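Local atomic coordinates of 2-C-methyl-D-erythritol 4-phosphate cytidylyltransferase (Thermus thermophilus HB8, PDB entry 2PX7), a protein that probably catalyses the transfer of a cytidylyl group from CTP to 2-C-methyl-D-erythritol 4-phosphate, a step of isoprenoid biosynthesis. Residues A130-L141 with Y204-A213; L101-H112 with T169-R179. All coordinates share one frame; numbering follows the deposited sequence.

Interaction 1 (A130-L141 with Y204-A213); sequences AAQRSGAAVPVL and YPVALVEGEA
The ring of Tyr-204 meets the end of helix 121-134. The carbonyl O of Ser-134 lies at its edge, in the ring plane, and accepts a hydrogen bond from Tyr-204 OH at 2.8 Å. One face carries Pro-205 CD, 3.4 Å above the plane and displaced to one side of the ring. Ala-136 CB approaches the ring obliquely. The ring reaches the turn because its CG stands opposite the backbone N (chi1 -163°). Gly-135, with positive phi, turns the chain into strand 136-142. Water 1 donates to Ser-134 O (3.0 Å) and to Pro-205 O (2.7 Å), giving the helix-end carbonyl a second partner. A phenylalanine in place of Tyr-204 would remove the hydroxyl, and Ser-134 O would probably lose its direct tie to this segment and depend more on the water.

Beyond the turn the two chains run as parallel strands. Five backbone bonds alternate between them, from Ala-207 N to Ala-136 O through to Gly-211 N to Val-140 O. On one face of the pair, Val-138 CG2 meets Val-206 CG1 at 3.6 Å, and the side chains of Val-140 and Leu-208 cross at about a right angle, CG1 to CD2 3.8 Å. On the other face Val-209 directs CG1 at Ala-130 CB, 3.6 Å away; that methyl lies anti to its own carbonyl carbon (chi1 -58°). This joins strand 207-210 to helix 121-134.

Strand 207-210 is one edge strand of the chain's mixed, Rossmann-like sheet. Helix 121-134 packs on the Pro-139 and Val-209 face, while helix 195-201 covers Val-138 and Val-206. Inward, strand 136-142 pairs with strand 165-174. Outward, the backbone of Val-206 bonds to the second subunit, and Leu-208 packs on Glu-153 of that subunit.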
# COMPACT_ATOMS: atom_id res chain seq x y z
N ALA A 130 -9.03 -18.29 11.58
CA ALA A 130 -8.36 -19.14 10.60
C ALA A 130 -7.17 -19.90 11.21
O ALA A 130 -6.90 -21.05 10.85
CB ALA A 130 -7.93 -18.33 9.38
N ALA A 131 -6.47 -19.27 12.15
CA ALA A 131 -5.33 -19.93 12.81
C ALA A 131 -5.80 -21.12 13.67
O ALA A 131 -5.14 -22.16 13.70
CB ALA A 131 -4.53 -18.94 13.65
N GLN A 132 -6.95 -20.97 14.33
CA GLN A 132 -7.56 -22.04 15.15
C GLN A 132 -7.84 -23.31 14.36
O GLN A 132 -7.72 -24.42 14.88
CB GLN A 132 -8.87 -21.56 15.81
CG GLN A 132 -8.66 -20.55 16.92
CD GLN A 132 -9.93 -19.81 17.35
OE1 GLN A 132 -10.91 -19.71 16.59
NE2 GLN A 132 -9.91 -19.26 18.56
N ARG A 133 -8.19 -23.14 13.09
CA ARG A 133 -8.56 -24.26 12.23
C ARG A 133 -7.34 -24.79 11.49
O ARG A 133 -7.15 -26.01 11.39
CB ARG A 133 -9.61 -23.82 11.20
CG ARG A 133 -11.03 -23.57 11.77
CD ARG A 133 -11.99 -22.91 10.73
NE ARG A 133 -11.44 -22.86 9.38
CZ ARG A 133 -11.23 -21.74 8.69
NH1 ARG A 133 -11.56 -20.55 9.19
NH2 ARG A 133 -10.69 -21.81 7.47
N SER A 134 -6.53 -23.88 10.98
CA SER A 134 -5.50 -24.23 10.01
C SER A 134 -4.11 -24.35 10.63
O SER A 134 -3.22 -24.95 10.03
CB SER A 134 -5.47 -23.21 8.88
OG SER A 134 -4.82 -22.02 9.32
N GLY A 135 -3.91 -23.76 11.80
CA GLY A 135 -2.61 -23.77 12.44
C GLY A 135 -1.63 -22.74 11.97
O GLY A 135 -0.60 -22.55 12.59
N ALA A 136 -1.92 -22.07 10.85
CA ALA A 136 -1.04 -21.03 10.31
C ALA A 136 -1.88 -20.16 9.39
O ALA A 136 -2.38 -20.67 8.41
CB ALA A 136 0.15 -21.64 9.53
N ALA A 137 -2.02 -18.87 9.71
CA ALA A 137 -2.85 -17.96 8.92
C ALA A 137 -2.29 -16.54 8.90
O ALA A 137 -1.91 -15.98 9.95
CB ALA A 137 -4.28 -17.96 9.42
N VAL A 138 -2.27 -15.96 7.71
CA VAL A 138 -1.68 -14.66 7.46
C VAL A 138 -2.66 -13.72 6.71
O VAL A 138 -3.25 -14.13 5.70
CB VAL A 138 -0.38 -14.87 6.61
CG1 VAL A 138 0.18 -13.57 6.14
CG2 VAL A 138 0.66 -15.64 7.44
N PRO A 139 -2.80 -12.45 7.18
CA PRO A 139 -3.56 -11.46 6.40
C PRO A 139 -2.76 -10.89 5.23
O PRO A 139 -1.58 -10.54 5.39
CB PRO A 139 -3.92 -10.38 7.42
CG PRO A 139 -2.78 -10.43 8.42
CD PRO A 139 -2.29 -11.87 8.44
N VAL A 140 -3.41 -10.81 4.07
CA VAL A 140 -2.80 -10.29 2.85
C VAL A 140 -3.71 -9.25 2.17
O VAL A 140 -4.91 -9.26 2.38
CB VAL A 140 -2.41 -11.41 1.83
CG1 VAL A 140 -1.41 -12.43 2.43
CG2 VAL A 140 -3.66 -12.11 1.25
N LEU A 141 -3.11 -8.34 1.41
CA LEU A 141 -3.86 -7.40 0.58
C LEU A 141 -3.42 -7.51 -0.86
O LEU A 141 -2.25 -7.83 -1.13
CB LEU A 141 -3.64 -5.94 1.03
CG LEU A 141 -4.30 -5.37 2.29
CD1 LEU A 141 -3.89 -3.93 2.40
CD2 LEU A 141 -5.80 -5.47 2.27
N TYR A 204 4.92 -26.92 6.07
CA TYR A 204 3.57 -26.69 6.59
C TYR A 204 2.81 -25.61 5.77
O TYR A 204 3.33 -24.51 5.57
CB TYR A 204 3.58 -26.31 8.08
CG TYR A 204 2.23 -26.48 8.78
CD1 TYR A 204 1.94 -27.63 9.51
CD2 TYR A 204 1.24 -25.48 8.70
CE1 TYR A 204 0.71 -27.80 10.14
CE2 TYR A 204 -0.00 -25.64 9.33
CZ TYR A 204 -0.25 -26.81 10.05
OH TYR A 204 -1.44 -27.00 10.68
N PRO A 205 1.57 -25.92 5.34
CA PRO A 205 0.77 -24.98 4.54
C PRO A 205 0.35 -23.74 5.35
O PRO A 205 -0.12 -23.86 6.48
CB PRO A 205 -0.46 -25.81 4.14
CG PRO A 205 -0.59 -26.84 5.27
CD PRO A 205 0.84 -27.18 5.60
N VAL A 206 0.52 -22.57 4.78
CA VAL A 206 0.12 -21.35 5.48
C VAL A 206 -1.07 -20.72 4.76
O VAL A 206 -0.94 -20.30 3.63
CB VAL A 206 1.29 -20.34 5.61
CG1 VAL A 206 0.84 -19.08 6.35
CG2 VAL A 206 2.49 -21.01 6.31
N ALA A 207 -2.21 -20.66 5.43
CA ALA A 207 -3.42 -20.11 4.87
C ALA A 207 -3.39 -18.59 4.85
O ALA A 207 -2.72 -17.95 5.66
CB ALA A 207 -4.65 -20.61 5.63
N LEU A 208 -4.14 -18.02 3.91
CA LEU A 208 -4.22 -16.59 3.72
C LEU A 208 -5.63 -16.10 4.04
O LEU A 208 -6.59 -16.76 3.71
CB LEU A 208 -3.85 -16.22 2.28
CG LEU A 208 -2.49 -16.68 1.72
CD1 LEU A 208 -2.29 -16.15 0.31
CD2 LEU A 208 -1.33 -16.25 2.63
N VAL A 209 -5.73 -14.94 4.70
CA VAL A 209 -7.02 -14.27 4.91
C VAL A 209 -6.92 -12.83 4.43
O VAL A 209 -5.82 -12.33 4.22
CB VAL A 209 -7.52 -14.30 6.39
CG1 VAL A 209 -7.66 -15.74 6.90
CG2 VAL A 209 -6.64 -13.45 7.32
N GLU A 210 -8.06 -12.17 4.26
CA GLU A 210 -8.08 -10.77 3.82
C GLU A 210 -7.51 -9.85 4.90
O GLU A 210 -7.95 -9.87 6.04
CB GLU A 210 -9.50 -10.32 3.39
CG GLU A 210 -10.61 -11.03 4.14
CD GLU A 210 -12.03 -10.45 3.94
OE1 GLU A 210 -12.17 -9.34 3.33
OE2 GLU A 210 -12.99 -11.12 4.43
N GLY A 211 -6.50 -9.08 4.54
CA GLY A 211 -5.99 -8.07 5.44
C GLY A 211 -6.87 -6.83 5.41
O GLY A 211 -8.06 -6.91 5.10
N GLU A 212 -6.29 -5.68 5.73
CA GLU A 212 -7.02 -4.42 5.80
C GLU A 212 -6.11 -3.25 5.55
O GLU A 212 -4.97 -3.22 6.03
CB GLU A 212 -7.72 -4.29 7.16
CG GLU A 212 -9.09 -4.95 7.13
CD GLU A 212 -9.78 -4.98 8.47
OE1 GLU A 212 -9.32 -4.28 9.39
OE2 GLU A 212 -10.78 -5.72 8.58
N ALA A 213 -6.63 -2.28 4.79
CA ALA A 213 -5.87 -1.12 4.36
C ALA A 213 -5.39 -0.27 5.52
O ALA A 213 -4.37 0.41 5.41
CB ALA A 213 -6.70 -0.26 3.37
O HOH W 1 -2.69 -24.14 7.21

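Interaction 2 (L101-H112 with T169-R179); sequences LEAASLPLVLVH and TPQGFFTALLR
Leu-101 and Thr-175 pack together in the Rossmann-like fold, where the loop from helix 93-103 to strand 108-111 meets the start of helix 175-188. Strands 108-111 and 165-174 form an antiparallel pair beside them. Four backbone bonds hold it, two between Val-109 and Phe-173 and two between Val-111 and Gln-171.

Leu-101 reaches from the end of helix 93-103 toward helix 175-188. Its CD1 lies 4.0 Å from Thr-175 CG2, and the two side chains lie side by side, pointing opposite ways. Its CD2 comes 3.8 Å from Leu-178 CG, the two side chains lying obliquely across each other.

Thr-175 is the first residue of its helix. Its N bonds to Pro-107 O at 2.9 Å, well above the carbonyl plane, and water 2 links the same oxygen to Ala-176 N. The hydroxyl points at Leu-106 O, but its modelled place is doubtful. The methyl CG2 lies anti to the backbone N, which puts it beside Leu-101 CD1 and Ala-104 CB.

Val-111 extends this apolar layer along the strand. Its CG2 meets Leu-178 CD2 tip to tip at 3.9 Å and lies at the edge of the Phe-173 ring. On the other face of the strands, Leu-108 CD1 touches the edge of the Phe-174 ring.

Arg-179 folds back over Leu-101, its chain kinked in the middle, with Arg-179 CG 3.6 Å from Leu-101 CG. Its NH1 makes only a weak bond to Leu-101 O (N-H...O angle 125°), and Thr-175 CG2 sits over the centre of the guanidinium, 3.7 Å above its plane.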
# COMPACT_ATOMS: atom_id res chain seq x y z
N LEU A 101 8.32 -16.26 22.31
CA LEU A 101 7.69 -17.57 22.09
C LEU A 101 7.97 -18.56 23.23
O LEU A 101 7.10 -19.36 23.60
CB LEU A 101 8.20 -18.15 20.77
CG LEU A 101 7.49 -19.31 20.07
CD1 LEU A 101 5.97 -19.09 19.96
CD2 LEU A 101 8.16 -19.50 18.70
N GLU A 102 9.18 -18.51 23.77
CA GLU A 102 9.57 -19.37 24.88
C GLU A 102 8.71 -19.12 26.12
O GLU A 102 8.46 -20.05 26.89
CB GLU A 102 11.05 -19.14 25.22
CG GLU A 102 11.71 -20.33 25.89
CD GLU A 102 13.18 -20.09 26.14
OE1 GLU A 102 13.90 -19.75 25.17
OE2 GLU A 102 13.62 -20.25 27.32
N ALA A 103 8.23 -17.88 26.26
CA ALA A 103 7.40 -17.45 27.39
C ALA A 103 5.90 -17.65 27.17
O ALA A 103 5.13 -17.55 28.13
CB ALA A 103 7.69 -15.99 27.74
N ALA A 104 5.49 -17.92 25.92
CA ALA A 104 4.07 -18.09 25.58
C ALA A 104 3.44 -19.25 26.37
O ALA A 104 4.03 -20.32 26.44
CB ALA A 104 3.90 -18.29 24.07
N SER A 105 2.26 -19.05 26.96
CA SER A 105 1.65 -20.09 27.80
C SER A 105 0.47 -20.79 27.15
O SER A 105 0.07 -21.88 27.59
CB SER A 105 1.28 -19.54 29.20
OG SER A 105 0.28 -18.54 29.12
N LEU A 106 -0.06 -20.20 26.08
CA LEU A 106 -1.26 -20.70 25.42
C LEU A 106 -0.94 -21.37 24.06
O LEU A 106 0.06 -21.02 23.43
CB LEU A 106 -2.28 -19.56 25.29
CG LEU A 106 -2.66 -18.98 26.67
CD1 LEU A 106 -3.11 -17.54 26.57
CD2 LEU A 106 -3.72 -19.83 27.39
N PRO A 107 -1.74 -22.37 23.64
CA PRO A 107 -1.44 -23.16 22.44
C PRO A 107 -1.69 -22.47 21.10
O PRO A 107 -1.47 -23.09 20.04
CB PRO A 107 -2.37 -24.37 22.58
CG PRO A 107 -3.54 -23.86 23.35
CD PRO A 107 -2.96 -22.85 24.32
N LEU A 108 -2.13 -21.21 21.15
CA LEU A 108 -2.33 -20.41 19.95
C LEU A 108 -1.63 -19.06 20.12
O LEU A 108 -1.68 -18.47 21.19
CB LEU A 108 -3.83 -20.22 19.70
CG LEU A 108 -4.20 -20.00 18.23
CD1 LEU A 108 -4.30 -21.30 17.49
CD2 LEU A 108 -5.51 -19.25 18.14
N VAL A 109 -0.94 -18.60 19.07
CA VAL A 109 -0.23 -17.32 19.14
C VAL A 109 -0.61 -16.38 18.02
O VAL A 109 -0.84 -16.81 16.91
CB VAL A 109 1.34 -17.45 19.13
CG1 VAL A 109 1.85 -17.82 20.46
CG2 VAL A 109 1.84 -18.43 18.03
N LEU A 110 -0.64 -15.09 18.33
CA LEU A 110 -0.68 -14.04 17.31
C LEU A 110 0.60 -13.24 17.42
O LEU A 110 1.01 -12.86 18.52
CB LEU A 110 -1.90 -13.14 17.49
CG LEU A 110 -3.28 -13.77 17.26
CD1 LEU A 110 -4.38 -12.84 17.76
CD2 LEU A 110 -3.53 -14.14 15.77
N VAL A 111 1.26 -13.02 16.29
CA VAL A 111 2.49 -12.25 16.28
C VAL A 111 2.23 -10.96 15.48
O VAL A 111 1.79 -11.03 14.32
CB VAL A 111 3.65 -13.03 15.62
CG1 VAL A 111 4.98 -12.30 15.88
CG2 VAL A 111 3.69 -14.47 16.14
N HIS A 112 2.51 -9.82 16.08
CA HIS A 112 2.13 -8.55 15.49
C HIS A 112 3.24 -7.50 15.50
O HIS A 112 3.94 -7.35 16.48
CB HIS A 112 0.86 -8.00 16.16
CG HIS A 112 0.34 -6.76 15.52
ND1 HIS A 112 -0.18 -6.74 14.24
CD2 HIS A 112 0.28 -5.48 15.97
CE1 HIS A 112 -0.55 -5.51 13.93
NE2 HIS A 112 -0.27 -4.72 14.96
N THR A 169 0.26 -8.21 9.29
CA THR A 169 0.17 -8.92 10.56
C THR A 169 -1.14 -8.43 11.22
O THR A 169 -1.70 -7.44 10.78
CB THR A 169 1.42 -8.66 11.50
OG1 THR A 169 1.37 -7.33 12.04
CG2 THR A 169 2.75 -8.87 10.76
N PRO A 170 -1.63 -9.11 12.27
CA PRO A 170 -1.04 -10.25 12.99
C PRO A 170 -1.01 -11.54 12.17
O PRO A 170 -1.92 -11.78 11.35
CB PRO A 170 -1.96 -10.41 14.22
CG PRO A 170 -3.28 -9.85 13.78
CD PRO A 170 -2.94 -8.72 12.83
N GLN A 171 0.02 -12.35 12.39
CA GLN A 171 0.07 -13.71 11.86
C GLN A 171 -0.21 -14.72 12.98
O GLN A 171 0.34 -14.60 14.08
CB GLN A 171 1.42 -13.97 11.18
CG GLN A 171 1.83 -12.85 10.19
CD GLN A 171 2.96 -13.22 9.28
OE1 GLN A 171 3.68 -14.21 9.50
NE2 GLN A 171 3.09 -12.44 8.20
N GLY A 172 -1.07 -15.71 12.70
CA GLY A 172 -1.58 -16.61 13.73
C GLY A 172 -1.09 -18.02 13.52
O GLY A 172 -1.01 -18.49 12.41
N PHE A 173 -0.73 -18.70 14.60
CA PHE A 173 -0.16 -20.05 14.50
C PHE A 173 -0.54 -20.86 15.71
O PHE A 173 -0.77 -20.29 16.79
CB PHE A 173 1.39 -19.99 14.41
CG PHE A 173 1.90 -19.12 13.28
CD1 PHE A 173 2.00 -19.63 11.99
CD2 PHE A 173 2.30 -17.82 13.51
CE1 PHE A 173 2.46 -18.83 10.92
CE2 PHE A 173 2.76 -17.00 12.47
CZ PHE A 173 2.83 -17.51 11.16
N PHE A 174 -0.61 -22.19 15.56
CA PHE A 174 -0.45 -23.06 16.73
C PHE A 174 0.93 -22.75 17.33
O PHE A 174 1.93 -22.72 16.61
CB PHE A 174 -0.53 -24.55 16.35
CG PHE A 174 -1.86 -24.97 15.74
CD1 PHE A 174 -3.06 -24.33 16.07
CD2 PHE A 174 -1.91 -26.05 14.85
CE1 PHE A 174 -4.27 -24.74 15.52
CE2 PHE A 174 -3.13 -26.45 14.27
CZ PHE A 174 -4.30 -25.80 14.61
N THR A 175 0.98 -22.50 18.63
CA THR A 175 2.24 -22.18 19.34
C THR A 175 3.30 -23.27 19.12
O THR A 175 4.46 -22.96 18.84
CB THR A 175 1.97 -22.00 20.84
OG1 THR A 175 0.85 -21.11 20.99
CG2 THR A 175 3.19 -21.42 21.56
N ALA A 176 2.89 -24.52 19.22
CA ALA A 176 3.77 -25.68 19.01
C ALA A 176 4.38 -25.71 17.60
O ALA A 176 5.51 -26.14 17.40
CB ALA A 176 3.00 -26.95 19.26
N LEU A 177 3.60 -25.27 16.62
CA LEU A 177 4.08 -25.26 15.25
C LEU A 177 5.13 -24.16 15.07
O LEU A 177 6.18 -24.39 14.48
CB LEU A 177 2.91 -25.07 14.27
CG LEU A 177 3.28 -24.86 12.80
CD1 LEU A 177 3.96 -26.12 12.18
CD2 LEU A 177 2.03 -24.48 12.03
N LEU A 178 4.85 -22.97 15.59
CA LEU A 178 5.82 -21.87 15.50
C LEU A 178 7.14 -22.19 16.25
O LEU A 178 8.23 -21.81 15.81
CB LEU A 178 5.19 -20.53 15.94
CG LEU A 178 6.03 -19.29 15.59
CD1 LEU A 178 6.28 -19.21 14.06
CD2 LEU A 178 5.40 -18.00 16.11
N ARG A 179 7.04 -22.88 17.38
CA ARG A 179 8.23 -23.42 18.05
C ARG A 179 9.01 -24.37 17.13
O ARG A 179 10.19 -24.17 16.95
CB ARG A 179 7.88 -24.01 19.43
CG ARG A 179 7.25 -22.92 20.34
CD ARG A 179 7.61 -22.99 21.82
NE ARG A 179 6.52 -23.55 22.59
CZ ARG A 179 5.89 -22.97 23.62
NH1 ARG A 179 6.22 -21.78 24.09
NH2 ARG A 179 4.90 -23.63 24.20
O HOH W 2 0.07 -25.33 20.14

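Interactions 1 and 2 are neighbouring parts of one sheet, with centres about 13 Å apart. Strand 165-174 of interaction 2 pairs with strand 136-142 of interaction 1. Probable hydrogen bonds run from Gly-172 N to Ala-137 O (2.9 Å) and from Phe-174 N to Gly-135 O (3.0 Å). Helix 121-134 bridges both contacts: its Val-127 touches Pro-139 and Leu-110. Both approach the predicted MEP-positioning residues at one end. The side chain of Leu-141 is about 10 Å from those of Arg-161 and Lys-217, and that of Thr-169 about 8 Å from that of Lys-217. Of the two, interaction 1 alone also touches the second subunit.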